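Long-range contacts in L-ribulose 3-epimerase (Mesorhizobium loti, PDB 3VYL), which catalyses the reversible C3 epimerisation of ketoses, acting efficiently on L-ribulose and binding a manganese ion in a TIM barrel: residues 225-230 with 282-287; 32-37 with 235-240; 74-79 with 123-128; 116-121 with 153-158. All blocks are in the same frame, centred on the assembly; numbering follows the deposited sequence.

Interaction 1: residues 225-230 with 282-287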
loop_
_atom_site.group_PDB
_atom_site.type_symbol
_atom_site.label_atom_id
_atom_site.label_comp_id
_atom_site.label_asym_id
_atom_site.label_seq_id
_atom_site.Cartn_x
_atom_site.Cartn_y
_atom_site.Cartn_z
ATOM N N ILE A 225 4.469 0.052 -9.568
ATOM C CA ILE A 225 4.570 -0.166 -11.011
ATOM C C ILE A 225 5.782 0.564 -11.593
ATOM O O ILE A 225 6.520 0.010 -12.408
ATOM C CB ILE A 225 3.265 0.251 -11.732
ATOM C CG1 ILE A 225 2.130 -0.709 -11.353
ATOM C CG2 ILE A 225 3.445 0.268 -13.241
ATOM C CD1 ILE A 225 0.765 -0.329 -11.894
ATOM N N PHE A 226 5.985 1.806 -11.177
ATOM C CA PHE A 226 7.152 2.561 -11.624
ATOM C C PHE A 226 8.449 1.936 -11.094
ATOM O O PHE A 226 9.459 1.893 -11.814
ATOM C CB PHE A 226 7.031 4.039 -11.243
ATOM C CG PHE A 226 5.826 4.728 -11.850
ATOM C CD1 PHE A 226 5.430 4.463 -13.161
ATOM C CD2 PHE A 226 5.106 5.666 -11.120
ATOM C CE1 PHE A 226 4.330 5.111 -13.717
ATOM C CE2 PHE A 226 4.014 6.320 -11.667
ATOM C CZ PHE A 226 3.622 6.044 -12.967
ATOM N N ASP A 227 8.396 1.430 -9.854
ATOM C CA ASP A 227 9.494 0.666 -9.243
ATOM C C ASP A 227 9.831 -0.606 -10.013
ATOM O O ASP A 227 11.007 -0.928 -10.181
ATOM C CB ASP A 227 9.161 0.272 -7.798
ATOM C CG ASP A 227 9.300 1.412 -6.824
ATOM O OD1 ASP A 227 8.979 1.187 -5.649
ATOM O OD2 ASP A 227 9.717 2.526 -7.195
ATOM N N ALA A 228 8.814 -1.341 -10.460
ATOM C CA ALA A 228 9.043 -2.569 -11.237
ATOM C C ALA A 228 9.670 -2.280 -12.614
ATOM O O ALA A 228 10.681 -2.888 -12.963
ATOM C CB ALA A 228 7.765 -3.377 -11.377
ATOM N N LEU A 229 9.089 -1.343 -13.375
ATOM C CA LEU A 229 9.665 -0.896 -14.658
ATOM C C LEU A 229 11.109 -0.477 -14.480
ATOM O O LEU A 229 11.968 -0.848 -15.285
ATOM C CB LEU A 229 8.871 0.272 -15.273
ATOM C CG LEU A 229 7.420 -0.022 -15.654
ATOM C CD1 LEU A 229 6.692 1.235 -16.048
ATOM C CD2 LEU A 229 7.320 -1.064 -16.751
ATOM N N THR A 230 11.370 0.282 -13.412
ATOM C CA THR A 230 12.714 0.765 -13.113
ATOM C C THR A 230 13.641 -0.382 -12.696
ATOM O O THR A 230 14.810 -0.401 -13.075
ATOM C CB THR A 230 12.686 1.841 -12.021
ATOM O OG1 THR A 230 11.835 2.921 -12.435
ATOM C CG2 THR A 230 14.097 2.359 -11.700
ATOM N N GLU A 282 10.572 9.793 -12.001
ATOM C CA GLU A 282 11.711 10.448 -11.387
ATOM C C GLU A 282 11.926 9.920 -9.954
ATOM O O GLU A 282 13.054 9.577 -9.573
ATOM C CB GLU A 282 11.530 11.966 -11.367
ATOM C CG GLU A 282 12.846 12.732 -11.371
ATOM C CD GLU A 282 12.789 14.028 -10.577
ATOM O OE1 GLU A 282 13.742 14.296 -9.815
ATOM O OE2 GLU A 282 11.804 14.789 -10.705
ATOM N N THR A 283 10.836 9.864 -9.183
ATOM C CA THR A 283 10.842 9.324 -7.832
ATOM C C THR A 283 11.347 7.872 -7.773
ATOM O O THR A 283 12.203 7.536 -6.932
ATOM C CB THR A 283 9.451 9.421 -7.198
ATOM O OG1 THR A 283 8.915 10.720 -7.451
ATOM C CG2 THR A 283 9.530 9.229 -5.694
ATOM N N ALA A 284 10.850 7.024 -8.674
ATOM C CA ALA A 284 11.321 5.649 -8.740
ATOM C C ALA A 284 12.802 5.572 -9.135
ATOM O O ALA A 284 13.483 4.596 -8.808
ATOM C CB ALA A 284 10.463 4.830 -9.688
ATOM N N ARG A 285 13.293 6.597 -9.833
ATOM C CA ARG A 285 14.681 6.640 -10.304
ATOM C C ARG A 285 15.565 7.008 -9.122
ATOM O O ARG A 285 16.515 6.297 -8.807
ATOM C CB ARG A 285 14.839 7.656 -11.441
ATOM C CG ARG A 285 16.019 7.430 -12.380
ATOM C CD ARG A 285 15.746 6.293 -13.370
ATOM N NE ARG A 285 14.560 6.531 -14.199
ATOM C CZ ARG A 285 14.576 6.756 -15.514
ATOM N NH1 ARG A 285 15.724 6.764 -16.188
ATOM N NH2 ARG A 285 13.433 6.962 -16.163
ATOM N N ARG A 286 15.229 8.126 -8.481
ATOM C CA ARG A 286 15.773 8.529 -7.197
ATOM C C ARG A 286 15.905 7.364 -6.199
ATOM O O ARG A 286 16.967 7.171 -5.614
ATOM C CB ARG A 286 14.861 9.588 -6.591
ATOM C CG ARG A 286 15.417 10.992 -6.528
ATOM C CD ARG A 286 15.307 11.742 -7.834
ATOM N NE ARG A 286 16.415 12.691 -7.916
ATOM C CZ ARG A 286 16.300 14.006 -7.789
ATOM N NH1 ARG A 286 15.115 14.560 -7.603
ATOM N NH2 ARG A 286 17.371 14.770 -7.863
ATOM N N LYS A 287 14.841 6.579 -6.013
ATOM C CA LYS A 287 14.836 5.586 -4.935
ATOM C C LYS A 287 15.643 4.325 -5.226
ATOM O O LYS A 287 16.334 3.825 -4.342
ATOM C CB LYS A 287 13.417 5.259 -4.461
ATOM C CG LYS A 287 12.888 3.884 -4.825
ATOM C CD LYS A 287 11.918 3.346 -3.781
ATOM C CE LYS A 287 10.612 4.134 -3.737
ATOM N NZ LYS A 287 9.387 3.287 -3.574
HETATM O O HOH W 1 12.561 2.367 -7.583
#
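Ala284 presses its methyl group onto the flank of helix 222-231, over a patch formed by Phe226, Asp227 and Thr230. Its CB lies 3.5 Å from Asp227 OD2, and Thr230 OG1 and Phe226 CB stand close by. Thr230 is held in place by its own helix: with OG1 anti to the carbonyl carbon (chi1 -57°), the hydroxyl donates to Phe226 O at 2.7 Å. This leaves CG2 to meet Ala284 O at 3.7 Å. The small alanine lets two outer helices of the TIM barrel come close, their axes 8.8 Å apart at 58°; one precedes the last barrel strand and the other follows it. Beside the methyl contact, Lys287 crosses Asp227 at about a right angle and closes a salt bridge, NZ to OD1 at 3.0 Å, on the syn lone pair. Asp227 OD2 accepts a hydrogen bond from a water that also donates to Ala284 O. An alanine in place of Lys287 would probably leave Asp227 OD1 without its cationic mate and the carboxylate freer to turn. Lys287 also packs on Leu193 of the third subunit, while Thr283 packs on His272 of the second.

Interaction 2: residues 32-37 with 235-240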
loop_
_atom_site.group_PDB
_atom_site.type_symbol
_atom_site.label_atom_id
_atom_site.label_comp_id
_atom_site.label_asym_id
_atom_site.label_seq_id
_atom_site.Cartn_x
_atom_site.Cartn_y
_atom_site.Cartn_z
ATOM N N PHE A 32 3.066 15.771 -23.737
ATOM C CA PHE A 32 3.365 14.419 -24.172
ATOM C C PHE A 32 4.178 14.479 -25.445
ATOM O O PHE A 32 4.189 15.504 -26.106
ATOM C CB PHE A 32 2.062 13.649 -24.397
ATOM C CG PHE A 32 1.340 13.311 -23.129
ATOM C CD1 PHE A 32 1.554 12.086 -22.501
ATOM C CD2 PHE A 32 0.459 14.224 -22.547
ATOM C CE1 PHE A 32 0.895 11.774 -21.321
ATOM C CE2 PHE A 32 -0.203 13.921 -21.367
ATOM C CZ PHE A 32 0.010 12.694 -20.754
ATOM N N ASP A 33 4.861 13.398 -25.800
ATOM C CA ASP A 33 5.623 13.401 -27.046
ATOM C C ASP A 33 5.477 12.123 -27.870
ATOM O O ASP A 33 6.323 11.796 -28.709
ATOM C CB ASP A 33 7.087 13.804 -26.820
ATOM C CG ASP A 33 7.703 13.129 -25.613
ATOM O OD1 ASP A 33 7.642 11.877 -25.535
ATOM O OD2 ASP A 33 8.251 13.860 -24.750
ATOM N N LEU A 34 4.382 11.414 -27.636
ATOM C CA LEU A 34 3.909 10.410 -28.583
ATOM C C LEU A 34 2.388 10.532 -28.705
ATOM O O LEU A 34 1.734 11.106 -27.822
ATOM C CB LEU A 34 4.330 9.011 -28.149
ATOM C CG LEU A 34 3.993 7.838 -29.068
ATOM C CD1 LEU A 34 5.169 6.883 -29.157
ATOM C CD2 LEU A 34 2.751 7.106 -28.567
ATOM N N ILE A 35 1.848 10.030 -29.817
ATOM C CA ILE A 35 0.402 9.910 -30.007
ATOM C C ILE A 35 0.064 8.501 -30.456
ATOM O O ILE A 35 0.736 7.932 -31.320
ATOM C CB ILE A 35 -0.182 10.982 -30.983
ATOM C CG1 ILE A 35 -1.725 10.996 -30.964
ATOM C CG2 ILE A 35 0.324 10.796 -32.411
ATOM C CD1 ILE A 35 -2.341 11.499 -29.675
ATOM N N GLU A 36 -0.960 7.932 -29.838
ATOM C CA GLU A 36 -1.460 6.628 -30.226
ATOM C C GLU A 36 -2.802 6.786 -30.936
ATOM O O GLU A 36 -3.743 7.389 -30.405
ATOM C CB GLU A 36 -1.597 5.740 -28.989
ATOM C CG GLU A 36 -2.045 4.300 -29.232
ATOM C CD GLU A 36 -1.971 3.476 -27.963
ATOM O OE1 GLU A 36 -1.320 3.957 -27.013
ATOM O OE2 GLU A 36 -2.546 2.365 -27.900
ATOM N N PHE A 37 -2.907 6.224 -32.120
ATOM C CA PHE A 37 -4.110 6.273 -32.897
ATOM C C PHE A 37 -4.655 4.890 -32.951
ATOM O O PHE A 37 -3.912 3.993 -33.069
ATOM C CB PHE A 37 -3.795 6.763 -34.298
ATOM C CG PHE A 37 -3.564 8.237 -34.392
ATOM C CD1 PHE A 37 -4.542 9.111 -34.057
ATOM C CD2 PHE A 37 -2.384 8.723 -34.831
ATOM C CE1 PHE A 37 -4.352 10.446 -34.134
ATOM C CE2 PHE A 37 -2.182 10.054 -34.930
ATOM C CZ PHE A 37 -3.164 10.920 -34.574
ATOM N N ALA A 235 13.087 0.739 -21.035
ATOM C CA ALA A 235 13.574 1.925 -21.737
ATOM C C ALA A 235 12.770 2.246 -22.987
ATOM O O ALA A 235 13.286 2.858 -23.915
ATOM C CB ALA A 235 15.045 1.756 -22.082
ATOM N N ASP A 236 11.506 1.836 -22.995
ATOM C CA ASP A 236 10.656 1.957 -24.174
ATOM C C ASP A 236 9.437 2.831 -23.875
ATOM O O ASP A 236 9.319 3.401 -22.788
ATOM C CB ASP A 236 10.249 0.572 -24.694
ATOM C CG ASP A 236 10.280 0.484 -26.212
ATOM O OD1 ASP A 236 9.906 1.472 -26.890
ATOM O OD2 ASP A 236 10.677 -0.575 -26.735
ATOM N N ASP A 237 8.542 2.951 -24.850
ATOM C CA ASP A 237 7.406 3.867 -24.747
ATOM C C ASP A 237 6.317 3.381 -23.783
ATOM O O ASP A 237 6.113 2.173 -23.591
ATOM C CB ASP A 237 6.777 4.111 -26.126
ATOM C CG ASP A 237 7.764 4.651 -27.149
ATOM O OD1 ASP A 237 8.633 5.484 -26.800
ATOM O OD2 ASP A 237 7.640 4.248 -28.324
ATOM N N LEU A 238 5.621 4.342 -23.185
ATOM C CA LEU A 238 4.408 4.048 -22.443
ATOM C C LEU A 238 3.422 5.192 -22.595
ATOM O O LEU A 238 3.828 6.353 -22.728
ATOM C CB LEU A 238 4.702 3.760 -20.967
ATOM C CG LEU A 238 5.473 4.758 -20.112
ATOM C CD1 LEU A 238 4.553 5.842 -19.574
ATOM C CD2 LEU A 238 6.109 3.993 -18.963
ATOM N N SER A 239 2.132 4.873 -22.570
ATOM C CA SER A 239 1.128 5.901 -22.812
ATOM C C SER A 239 -0.011 5.908 -21.833
ATOM O O SER A 239 -0.426 4.862 -21.343
ATOM C CB SER A 239 0.576 5.782 -24.222
ATOM O OG SER A 239 1.566 6.224 -25.113
ATOM N N PHE A 240 -0.514 7.109 -21.581
ATOM C CA PHE A 240 -1.680 7.327 -20.749
ATOM C C PHE A 240 -2.952 6.977 -21.510
ATOM O O PHE A 240 -3.075 7.291 -22.689
ATOM C CB PHE A 240 -1.705 8.785 -20.304
ATOM C CG PHE A 240 -2.954 9.182 -19.576
ATOM C CD1 PHE A 240 -3.400 8.456 -18.462
ATOM C CD2 PHE A 240 -3.674 10.296 -19.982
ATOM C CE1 PHE A 240 -4.538 8.838 -17.777
ATOM C CE2 PHE A 240 -4.818 10.673 -19.303
ATOM C CZ PHE A 240 -5.246 9.947 -18.196
#
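Leu34 and Glu36 meet Asp237 and Ser239 inside the TIM barrel, across strand 4-7, which separates strands 34-37 and 238-240 where the first and last strands of the sheet close up. The two touching parts run 94° apart, and their nearest CA atoms, those of Leu34 and Ser239, are 7.8 Å from each other, so side chains alone make the contact. The apolar part lies on the outer side: Phe32 CE1 approaches Phe240 CB at 4.1 Å, beside Ile6 of strand 4-7, and Phe240 goes on to pack against Leu269 and Ala273 of helix 266-292. Apolar-to-polar contacts fill the inner side. Leu34, its CG anti to the backbone N (chi1 -176°), divides its methyls between two polar neighbours, CD1 lying 3.7 Å from Asp237 OD2 and CD2 3.8 Å from Ser239 OG. The polar ends find their hydrogen bonds beyond the two segments. Asp237 OD1 accepts from Arg3 N, and Ser239 OG is bonded to Tyr204 OH. Glu36, extended beyond CG, uses OE2 with Ser64 OG and OE1 with both Tyr204 OH and His206 NE2, making it a second-shell partner of a manganese ligand. That same OE1 rests 3.8 Å from Ser239 CB.

Interaction 3: residues 74-79 with 123-128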
loop_
_atom_site.group_PDB
_atom_site.type_symbol
_atom_site.label_atom_id
_atom_site.label_comp_id
_atom_site.label_asym_id
_atom_site.label_seq_id
_atom_site.Cartn_x
_atom_site.Cartn_y
_atom_site.Cartn_z
ATOM N N SER A 74 -8.107 -16.094 -34.343
ATOM C CA SER A 74 -8.173 -17.348 -33.642
ATOM C C SER A 74 -9.349 -18.195 -34.026
ATOM O O SER A 74 -9.442 -19.294 -33.603
ATOM C CB SER A 74 -8.225 -17.082 -32.154
ATOM O OG SER A 74 -9.155 -16.081 -31.886
ATOM N N SER A 75 -10.218 -17.670 -34.842
ATOM C CA SER A 75 -11.398 -18.388 -35.204
ATOM C C SER A 75 -11.156 -19.609 -36.052
ATOM O O SER A 75 -10.263 -19.645 -36.855
ATOM C CB SER A 75 -12.336 -17.465 -35.923
ATOM O OG SER A 75 -13.418 -18.205 -36.382
ATOM N N ALA A 76 -11.964 -20.624 -35.843
ATOM C CA ALA A 76 -11.969 -21.804 -36.672
ATOM C C ALA A 76 -12.410 -21.470 -38.072
ATOM O O ALA A 76 -11.950 -22.058 -39.017
ATOM C CB ALA A 76 -12.851 -22.855 -36.078
ATOM N N ASP A 77 -13.337 -20.542 -38.214
ATOM C CA ASP A 77 -13.837 -20.245 -39.515
ATOM C C ASP A 77 -12.794 -19.467 -40.244
ATOM O O ASP A 77 -12.475 -18.368 -39.908
ATOM C CB ASP A 77 -15.131 -19.460 -39.396
ATOM C CG ASP A 77 -15.391 -18.587 -40.583
ATOM O OD1 ASP A 77 -14.439 -18.237 -41.273
ATOM O OD2 ASP A 77 -16.541 -18.247 -40.834
ATOM N N LYS A 78 -12.305 -20.047 -41.312
ATOM C CA LYS A 78 -11.140 -19.551 -41.984
ATOM C C LYS A 78 -11.355 -18.191 -42.537
ATOM O O LYS A 78 -10.447 -17.412 -42.631
ATOM C CB LYS A 78 -10.698 -20.511 -43.067
ATOM C CG LYS A 78 -9.964 -21.711 -42.527
ATOM C CD LYS A 78 -9.361 -22.563 -43.621
ATOM C CE LYS A 78 -9.134 -23.988 -43.145
ATOM N NZ LYS A 78 -9.442 -24.971 -44.218
ATOM N N ALA A 79 -12.549 -17.932 -43.002
ATOM C CA ALA A 79 -12.841 -16.661 -43.599
ATOM C C ALA A 79 -12.721 -15.555 -42.601
ATOM O O ALA A 79 -12.344 -14.464 -42.931
ATOM C CB ALA A 79 -14.213 -16.684 -44.194
ATOM N N TRP A 123 -5.680 -21.162 -29.406
ATOM C CA TRP A 123 -4.318 -20.759 -29.049
ATOM C C TRP A 123 -3.350 -20.953 -30.192
ATOM O O TRP A 123 -2.726 -19.991 -30.654
ATOM C CB TRP A 123 -3.858 -21.540 -27.815
ATOM C CG TRP A 123 -2.545 -21.087 -27.226
ATOM C CD1 TRP A 123 -1.263 -21.385 -27.677
ATOM C CD2 TRP A 123 -2.343 -20.253 -26.034
ATOM N NE1 TRP A 123 -0.315 -20.804 -26.878
ATOM C CE2 TRP A 123 -0.894 -20.109 -25.876
ATOM C CE3 TRP A 123 -3.187 -19.627 -25.120
ATOM C CZ2 TRP A 123 -0.337 -19.377 -24.834
ATOM C CZ3 TRP A 123 -2.614 -18.888 -24.078
ATOM C CH2 TRP A 123 -1.223 -18.764 -23.944
ATOM N N ASN A 124 -3.234 -22.198 -30.668
ATOM C CA ASN A 124 -2.288 -22.545 -31.737
ATOM C C ASN A 124 -2.529 -21.772 -33.052
ATOM O O ASN A 124 -1.571 -21.301 -33.677
ATOM C CB ASN A 124 -2.240 -24.069 -31.972
ATOM C CG ASN A 124 -1.841 -24.863 -30.718
ATOM O OD1 ASN A 124 -1.037 -24.413 -29.884
ATOM N ND2 ASN A 124 -2.407 -26.058 -30.587
ATOM N N ARG A 125 -3.796 -21.626 -33.446
ATOM C CA ARG A 125 -4.159 -20.867 -34.652
ATOM C C ARG A 125 -3.623 -19.441 -34.598
ATOM O O ARG A 125 -2.939 -18.984 -35.523
ATOM C CB ARG A 125 -5.680 -20.827 -34.858
ATOM C CG ARG A 125 -6.312 -22.116 -35.356
ATOM C CD ARG A 125 -7.738 -21.884 -35.854
ATOM N NE ARG A 125 -8.716 -21.746 -34.769
ATOM C CZ ARG A 125 -9.341 -22.757 -34.167
ATOM N NH1 ARG A 125 -9.098 -24.004 -34.515
ATOM N NH2 ARG A 125 -10.206 -22.515 -33.195
ATOM N N SER A 126 -3.941 -18.752 -33.503
ATOM C CA SER A 126 -3.519 -17.369 -33.288
ATOM C C SER A 126 -1.994 -17.238 -33.312
ATOM O O SER A 126 -1.443 -16.345 -33.968
ATOM C CB SER A 126 -4.087 -16.836 -31.967
ATOM O OG SER A 126 -3.919 -15.429 -31.881
ATOM N N ALA A 127 -1.329 -18.142 -32.596
ATOM C CA ALA A 127 0.126 -18.225 -32.592
ATOM C C ALA A 127 0.658 -18.415 -34.018
ATOM O O ALA A 127 1.468 -17.609 -34.500
ATOM C CB ALA A 127 0.588 -19.352 -31.678
ATOM N N ALA A 128 0.165 -19.453 -34.694
ATOM C CA ALA A 128 0.593 -19.768 -36.061
ATOM C C ALA A 128 0.425 -18.571 -36.981
ATOM O O ALA A 128 1.343 -18.225 -37.726
ATOM C CB ALA A 128 -0.152 -20.979 -36.599
HETATM O O HOH W 2 -11.671 -19.867 -32.038
#
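Ser74 and Ser126 bring the loop before helix 78-98 close to helix 120-139, their CA atoms 4.7 Å apart and their CB atoms 4.1 Å apart. Arg125, the residue before Ser126, reaches across to the loop and grips its backbone. A bend at chi3 (-77°) brings NE to Ser74 O, a nearly straight hydrogen bond of 2.8 Å (169°) lying in the guanidinium plane, though the donor stands above the plane of the carbonyl. NH2 adds a weak bond to the same oxygen, and a water that accepts from NH2 donates to Ser74 O. Ala76 covers one guanidinium face, its CA 3.7 Å above the plane and over the centre. An alanine in place of Arg125 would probably leave Ser74 O without its guanidinium donors, take one partner from the water and open a gap against Ala76. The held loop continues into an ST turn, Asp77 N donating to Ser75 OG at 3.0 Å, and Asp77 then N-caps helix 78-98 through Val80 N. Ser126 OG bonds to Ser108 O in the loop after strand 102-104, while Ser126 and Ala127 pack on Phe166 of helix 160-170, the next helix round the barrel.

Interaction 4: residues 116-121 with 153-158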
loop_
_atom_site.group_PDB
_atom_site.type_symbol
_atom_site.label_atom_id
_atom_site.label_comp_id
_atom_site.label_asym_id
_atom_site.label_seq_id
_atom_site.Cartn_x
_atom_site.Cartn_y
_atom_site.Cartn_z
ATOM N N GLU A 116 -17.679 -18.419 -25.906
ATOM C CA GLU A 116 -17.031 -19.708 -25.690
ATOM C C GLU A 116 -15.796 -19.559 -24.802
ATOM O O GLU A 116 -15.068 -18.572 -24.922
ATOM C CB GLU A 116 -16.646 -20.363 -27.032
ATOM C CG GLU A 116 -17.806 -20.721 -27.970
ATOM C CD GLU A 116 -18.863 -21.633 -27.348
ATOM O OE1 GLU A 116 -18.586 -22.284 -26.316
ATOM O OE2 GLU A 116 -19.992 -21.700 -27.889
ATOM N N ALA A 117 -15.570 -20.534 -23.913
ATOM C CA ALA A 117 -14.286 -20.676 -23.189
ATOM C C ALA A 117 -13.138 -20.894 -24.186
ATOM O O ALA A 117 -13.367 -21.371 -25.300
ATOM C CB ALA A 117 -14.347 -21.822 -22.192
ATOM N N PRO A 118 -11.898 -20.547 -23.801
ATOM C CA PRO A 118 -10.811 -20.719 -24.762
ATOM C C PRO A 118 -10.437 -22.187 -24.965
ATOM O O PRO A 118 -10.686 -23.011 -24.084
ATOM C CB PRO A 118 -9.657 -19.964 -24.114
ATOM C CG PRO A 118 -9.905 -20.113 -22.656
ATOM C CD PRO A 118 -11.401 -20.103 -22.486
ATOM N N THR A 119 -9.852 -22.488 -26.125
ATOM C CA THR A 119 -9.392 -23.839 -26.488
ATOM C C THR A 119 -7.915 -23.792 -26.918
ATOM O O THR A 119 -7.380 -22.718 -27.221
ATOM C CB THR A 119 -10.236 -24.441 -27.646
ATOM O OG1 THR A 119 -10.042 -23.679 -28.853
ATOM C CG2 THR A 119 -11.728 -24.477 -27.306
ATOM N N ARG A 120 -7.262 -24.951 -26.965
ATOM C CA ARG A 120 -5.864 -25.013 -27.396
ATOM C C ARG A 120 -5.706 -24.748 -28.893
ATOM O O ARG A 120 -4.740 -24.111 -29.328
ATOM C CB ARG A 120 -5.229 -26.351 -27.014
ATOM C CG ARG A 120 -3.777 -26.478 -27.458
ATOM C CD ARG A 120 -3.003 -27.427 -26.561
ATOM N NE ARG A 120 -2.405 -26.744 -25.413
ATOM C CZ ARG A 120 -2.244 -27.306 -24.221
ATOM N NH1 ARG A 120 -1.690 -26.621 -23.226
ATOM N NH2 ARG A 120 -2.660 -28.553 -24.016
ATOM N N ASP A 121 -6.658 -25.238 -29.681
ATOM C CA ASP A 121 -6.642 -24.997 -31.119
ATOM C C ASP A 121 -6.759 -23.513 -31.422
ATOM O O ASP A 121 -6.106 -23.016 -32.345
ATOM C CB ASP A 121 -7.748 -25.779 -31.826
ATOM C CG ASP A 121 -7.586 -27.278 -31.681
ATOM O OD1 ASP A 121 -6.453 -27.745 -31.386
ATOM O OD2 ASP A 121 -8.608 -27.984 -31.871
ATOM N N GLU A 153 -12.642 -8.665 -21.986
ATOM C CA GLU A 153 -12.280 -8.143 -23.270
ATOM C C GLU A 153 -11.611 -9.122 -24.249
ATOM O O GLU A 153 -11.571 -8.885 -25.417
ATOM C CB GLU A 153 -11.497 -6.877 -23.069
ATOM C CG GLU A 153 -12.221 -5.884 -22.192
ATOM C CD GLU A 153 -11.748 -4.488 -22.374
ATOM O OE1 GLU A 153 -11.256 -4.192 -23.420
ATOM O OE2 GLU A 153 -11.837 -3.674 -21.482
ATOM N N SER A 154 -11.093 -10.218 -23.747
ATOM C CA SER A 154 -10.639 -11.298 -24.559
ATOM C C SER A 154 -10.687 -12.533 -23.721
ATOM O O SER A 154 -10.685 -12.452 -22.533
ATOM C CB SER A 154 -9.214 -11.084 -25.006
ATOM O OG SER A 154 -8.785 -12.122 -25.838
ATOM N N ASN A 155 -10.718 -13.691 -24.337
ATOM C CA ASN A 155 -10.673 -14.885 -23.558
ATOM C C ASN A 155 -9.382 -15.617 -23.630
ATOM O O ASN A 155 -9.259 -16.678 -23.119
ATOM C CB ASN A 155 -11.843 -15.793 -23.865
ATOM C CG ASN A 155 -11.779 -16.381 -25.220
ATOM O OD1 ASN A 155 -11.060 -15.942 -26.049
ATOM N ND2 ASN A 155 -12.554 -17.370 -25.443
ATOM N N LEU A 156 -8.398 -15.035 -24.269
ATOM C CA LEU A 156 -7.183 -15.751 -24.482
ATOM C C LEU A 156 -6.022 -15.295 -23.650
ATOM O O LEU A 156 -5.569 -16.005 -22.823
ATOM C CB LEU A 156 -6.809 -15.688 -25.956
ATOM C CG LEU A 156 -5.913 -16.723 -26.606
ATOM C CD1 LEU A 156 -6.484 -18.093 -26.470
ATOM C CD2 LEU A 156 -5.778 -16.385 -28.060
ATOM N N LEU A 157 -5.535 -14.104 -23.886
ATOM C CA LEU A 157 -4.406 -13.628 -23.130
ATOM C C LEU A 157 -4.771 -12.593 -22.125
ATOM O O LEU A 157 -4.890 -11.450 -22.444
ATOM C CB LEU A 157 -3.375 -13.047 -24.066
ATOM C CG LEU A 157 -2.992 -13.791 -25.314
ATOM C CD1 LEU A 157 -2.008 -12.974 -26.063
ATOM C CD2 LEU A 157 -2.384 -15.115 -25.005
ATOM N N ASN A 158 -4.875 -13.023 -20.888
ATOM C CA ASN A 158 -5.311 -12.177 -19.807
ATOM C C ASN A 158 -4.201 -11.967 -18.847
ATOM O O ASN A 158 -4.295 -11.183 -17.988
ATOM C CB ASN A 158 -6.506 -12.788 -19.056
ATOM C CG ASN A 158 -7.694 -13.042 -19.934
ATOM O OD1 ASN A 158 -8.067 -12.231 -20.735
ATOM N ND2 ASN A 158 -8.273 -14.173 -19.783
#
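Asn155 and Pro118 carry most of this contact, sliding past each other in opposite directions. The proline ring lies against the backbone carbonyl of Asn155, with CB and CG both 3.5 Å from Asn155 O, while CD is more distant. The asparagine amide passes alongside the ring: ND2 comes within 3.6 Å of Pro118 N and continues to Glu116 O. There it makes a weak, poorly angled hydrogen bond of 2.8 Å (127°). A chi1 of 69° sets CG of Asn155 between the backbone N and the carbonyl carbon. The other end of the amide is held from helix 120-139, where Gln122 NE2 donates to OD1, and so the amide ties the loop to the first turn of that helix. In the TIM barrel, segment 116-121 ends the connection from strand 102-104 and enters helix 120-139, while segment 153-158 lies in the loop between the neighbouring strand 143-147 and helix 160-170; strand 143-147 ends in the manganese ligand Glu147, about 11 Å from Leu156, side chain to side chain. Leu156 adds a loose apolar touch, CD1 to Pro118 CB at 4.4 Å. Its backbone N makes a weak bond to Ser154 OG, a local link within the loop. Just beyond the proline, Thr119 N-caps helix 120-139 with OG1 on Gln122 N. From outside the chain, Trp259 of the fourth subunit packs on both Pro118 and Asn155.

Interaction 2 is the most central of the four, inside the barrel and next to the metal site, and joins strands by side-chain contacts whose polar ends are bonded to other residues. Interaction 1 is also buried but lies about 20 Å from the chain centre, between outer helices, with a salt bridge beside an alanine contact; Leu229 CD1 and Leu238 CD2 link the two at 4.1 Å. Interactions 3 and 4 sit together on another side and share helix 120-139, where Trp123 packs on Leu156 and Leu157. Both are partly buried and rely on side-chain donors meeting loop carbonyls. Interactions 1, 3 and 4 also touch other subunits, whereas no other protein chain touches interaction 2.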